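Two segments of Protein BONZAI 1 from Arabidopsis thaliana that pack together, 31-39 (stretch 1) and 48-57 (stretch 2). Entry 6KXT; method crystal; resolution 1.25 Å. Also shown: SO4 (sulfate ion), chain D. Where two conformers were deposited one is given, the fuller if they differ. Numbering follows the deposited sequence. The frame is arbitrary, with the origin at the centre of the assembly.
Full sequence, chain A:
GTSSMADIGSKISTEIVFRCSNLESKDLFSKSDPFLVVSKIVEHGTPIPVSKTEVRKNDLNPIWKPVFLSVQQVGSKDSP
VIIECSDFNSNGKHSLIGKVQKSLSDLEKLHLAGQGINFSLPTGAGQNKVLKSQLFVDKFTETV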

# COMPACT_ATOMS: atom_id res chain seq x y z
N LYS A 31 -20.95 3.01 1.94
CA LYS A 31 -19.85 2.61 1.06
C LYS A 31 -18.55 3.13 1.66
O LYS A 31 -18.52 4.25 2.22
CB LYS A 31 -20.17 3.22 -0.30
CG LYS A 31 -19.47 2.66 -1.50
CD LYS A 31 -19.99 3.27 -2.83
CE LYS A 31 -21.39 2.88 -3.23
NZ LYS A 31 -21.61 3.24 -4.66
N SER A 32 -17.47 2.41 1.45
CA SER A 32 -16.12 2.90 1.83
C SER A 32 -15.73 4.18 1.09
O SER A 32 -16.04 4.35 -0.07
CB SER A 32 -15.11 1.82 1.57
OG SER A 32 -15.33 0.68 2.42
N ASP A 33 -15.01 5.01 1.83
CA ASP A 33 -14.25 6.16 1.30
C ASP A 33 -12.77 5.85 1.47
O ASP A 33 -12.15 6.25 2.44
CB ASP A 33 -14.59 7.43 2.05
CG ASP A 33 -16.09 7.70 2.05
OD1 ASP A 33 -16.65 7.80 0.96
OD2 ASP A 33 -16.66 7.86 3.18
N PRO A 34 -12.18 5.04 0.55
CA PRO A 34 -10.89 4.47 0.81
C PRO A 34 -9.69 5.39 0.51
O PRO A 34 -9.73 6.23 -0.35
CB PRO A 34 -10.83 3.29 -0.15
CG PRO A 34 -11.66 3.74 -1.32
CD PRO A 34 -12.78 4.54 -0.68
N PHE A 35 -8.67 5.14 1.29
CA PHE A 35 -7.31 5.65 1.11
C PHE A 35 -6.33 4.56 1.53
O PHE A 35 -6.70 3.57 2.21
CB PHE A 35 -7.12 6.95 1.92
CG PHE A 35 -7.12 6.85 3.42
CD1 PHE A 35 -8.30 6.68 4.12
CD2 PHE A 35 -5.94 6.89 4.15
CE1 PHE A 35 -8.31 6.58 5.50
CE2 PHE A 35 -5.95 6.84 5.54
CZ PHE A 35 -7.14 6.67 6.21
N LEU A 36 -5.10 4.74 1.03
CA LEU A 36 -4.00 3.81 1.39
C LEU A 36 -2.97 4.52 2.25
O LEU A 36 -2.69 5.73 2.04
CB LEU A 36 -3.24 3.26 0.17
CG LEU A 36 -4.05 2.55 -0.89
CD1 LEU A 36 -3.13 2.08 -2.01
CD2 LEU A 36 -4.80 1.40 -0.28
N VAL A 37 -2.39 3.80 3.18
CA VAL A 37 -1.24 4.26 3.98
C VAL A 37 -0.14 3.22 3.79
O VAL A 37 -0.36 2.02 3.94
CB VAL A 37 -1.61 4.39 5.46
CG1 VAL A 37 -0.39 4.76 6.27
CG2 VAL A 37 -2.76 5.39 5.62
N VAL A 38 1.06 3.70 3.43
CA VAL A 38 2.28 2.87 3.39
C VAL A 38 3.09 3.15 4.64
O VAL A 38 3.28 4.33 4.95
CB VAL A 38 3.09 3.18 2.13
CG1 VAL A 38 4.31 2.30 2.07
CG2 VAL A 38 2.26 2.95 0.88
N SER A 39 3.47 2.11 5.34
CA SER A 39 4.19 2.26 6.63
C SER A 39 5.44 1.39 6.66
O SER A 39 5.48 0.22 6.23
CB SER A 39 3.29 1.95 7.83
OG SER A 39 2.13 2.71 7.74
N ILE A 48 5.50 2.75 10.91
CA ILE A 48 5.59 4.22 10.83
C ILE A 48 4.98 4.69 9.50
O ILE A 48 5.53 4.44 8.43
CB ILE A 48 7.07 4.63 10.94
CG1 ILE A 48 7.76 4.10 12.21
CG2 ILE A 48 7.15 6.12 10.80
CD1 ILE A 48 9.26 3.95 12.11
N PRO A 49 3.85 5.41 9.45
CA PRO A 49 3.32 5.90 8.18
C PRO A 49 4.34 6.80 7.46
O PRO A 49 4.88 7.70 8.07
CB PRO A 49 2.07 6.69 8.57
CG PRO A 49 1.65 6.02 9.85
CD PRO A 49 2.96 5.77 10.57
N VAL A 50 4.59 6.51 6.19
CA VAL A 50 5.57 7.29 5.36
C VAL A 50 4.89 7.88 4.14
O VAL A 50 5.43 8.84 3.57
CB VAL A 50 6.79 6.42 4.97
CG1 VAL A 50 7.64 6.07 6.19
CG2 VAL A 50 6.44 5.16 4.20
N SER A 51 3.74 7.35 3.73
CA SER A 51 3.01 7.88 2.58
C SER A 51 1.52 7.58 2.75
O SER A 51 1.18 6.54 3.30
CB SER A 51 3.55 7.28 1.34
OG SER A 51 2.98 7.94 0.25
N LYS A 52 0.67 8.49 2.34
CA LYS A 52 -0.77 8.21 2.28
C LYS A 52 -1.34 8.80 1.00
O LYS A 52 -0.83 9.83 0.48
CB LYS A 52 -1.51 8.69 3.52
CG LYS A 52 -1.51 10.19 3.74
CD LYS A 52 -2.39 10.61 4.90
CE LYS A 52 -2.39 12.10 5.15
NZ LYS A 52 -2.53 12.87 3.90
N THR A 53 -2.35 8.13 0.47
CA THR A 53 -3.10 8.69 -0.67
C THR A 53 -4.16 9.66 -0.16
O THR A 53 -4.53 9.63 1.05
CB THR A 53 -3.75 7.59 -1.53
OG1 THR A 53 -4.83 6.97 -0.80
CG2 THR A 53 -2.75 6.54 -1.95
N GLU A 54 -4.69 10.44 -1.10
CA GLU A 54 -5.97 11.14 -0.93
C GLU A 54 -7.09 10.11 -0.71
O GLU A 54 -6.96 8.93 -1.07
CB GLU A 54 -6.26 12.01 -2.14
CG GLU A 54 -6.62 11.23 -3.39
CD GLU A 54 -5.45 10.64 -4.19
OE1 GLU A 54 -4.29 10.88 -3.82
OE2 GLU A 54 -5.73 9.93 -5.18
N VAL A 55 -8.16 10.59 -0.11
CA VAL A 55 -9.43 9.83 0.06
C VAL A 55 -10.22 9.89 -1.22
O VAL A 55 -10.34 10.97 -1.82
CB VAL A 55 -10.22 10.41 1.24
CG1 VAL A 55 -11.54 9.69 1.41
CG2 VAL A 55 -9.40 10.29 2.52
N ARG A 56 -10.73 8.75 -1.67
CA ARG A 56 -11.68 8.72 -2.79
C ARG A 56 -13.04 8.36 -2.23
O ARG A 56 -13.27 7.19 -1.89
CB ARG A 56 -11.26 7.79 -3.92
CG ARG A 56 -9.99 8.24 -4.61
CD ARG A 56 -9.51 7.25 -5.65
NE ARG A 56 -10.53 6.98 -6.65
CZ ARG A 56 -10.80 7.73 -7.75
NH1 ARG A 56 -10.05 8.76 -8.08
NH2 ARG A 56 -11.83 7.36 -8.49
N LYS A 57 -13.98 9.29 -2.30
CA LYS A 57 -15.31 9.04 -1.69
C LYS A 57 -16.11 7.98 -2.47
O LYS A 57 -16.16 8.06 -3.69
CB LYS A 57 -16.07 10.39 -1.65
CG LYS A 57 -15.54 11.45 -0.70
CD LYS A 57 -15.99 11.22 0.71
CE LYS A 57 -17.50 11.33 0.88
NZ LYS A 57 -17.98 10.65 2.11
S SO4 D . -11.92 9.12 -11.62
O1 SO4 D . -10.65 8.95 -11.04
O2 SO4 D . -12.90 8.22 -11.08
O3 SO4 D . -11.72 8.81 -13.03
O4 SO4 D . -12.40 10.48 -11.46

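Strands 34-39 and 48-52 run antiparallel, their N-to-C directions 130° apart, and the pairing continues past the second strand into its loop. Val38 and Ser51 form an antiparallel hydrogen-bonded pair: Val38 N donates to Ser51 O (2.8 Å), while Val38 O accepts from both Val50 N (2.8 Å) and Ser51 N (3.3 Å). This shared carbonyl marks a beta bulge, the register slipping by one residue between Val38 and Ser39, which pairs with Pro49. Proline, lacking an amide hydrogen, fits this non-hydrogen-bonded position. Further along, Thr53 N donates to Leu36 O (2.9 Å) and Arg56 N to Pro34 O (3.0 Å). Between these links a side chain substitutes for backbone: Thr53 OG1 accepts from Leu36 N (2.9 Å) and donates to Glu54 O (2.9 Å), so its hydroxyl serves both stretches.

Val37, Ser39, Pro49 and Lys52 share one sheet face, where Val37 CG1 meets Pro49 CB at 3.9 Å; Val38 and Ser51 lie on the other. Phe35 is buried, its CB 4.1 Å from Val55 CG2 while its ring leads away. At the far end Asp33 OD2 and Lys57 NZ form a salt bridge at 3.3 Å, its hydrogen bonds weak; the lysine's m rotamers at chi1 to chi3 bring its amine back. Together the stretches bury 726 Å². The Arg56 side chain ends away from stretch 1, at a sulfate, Arg56 NH2 reaching sulfate O2 at 2.9 Å.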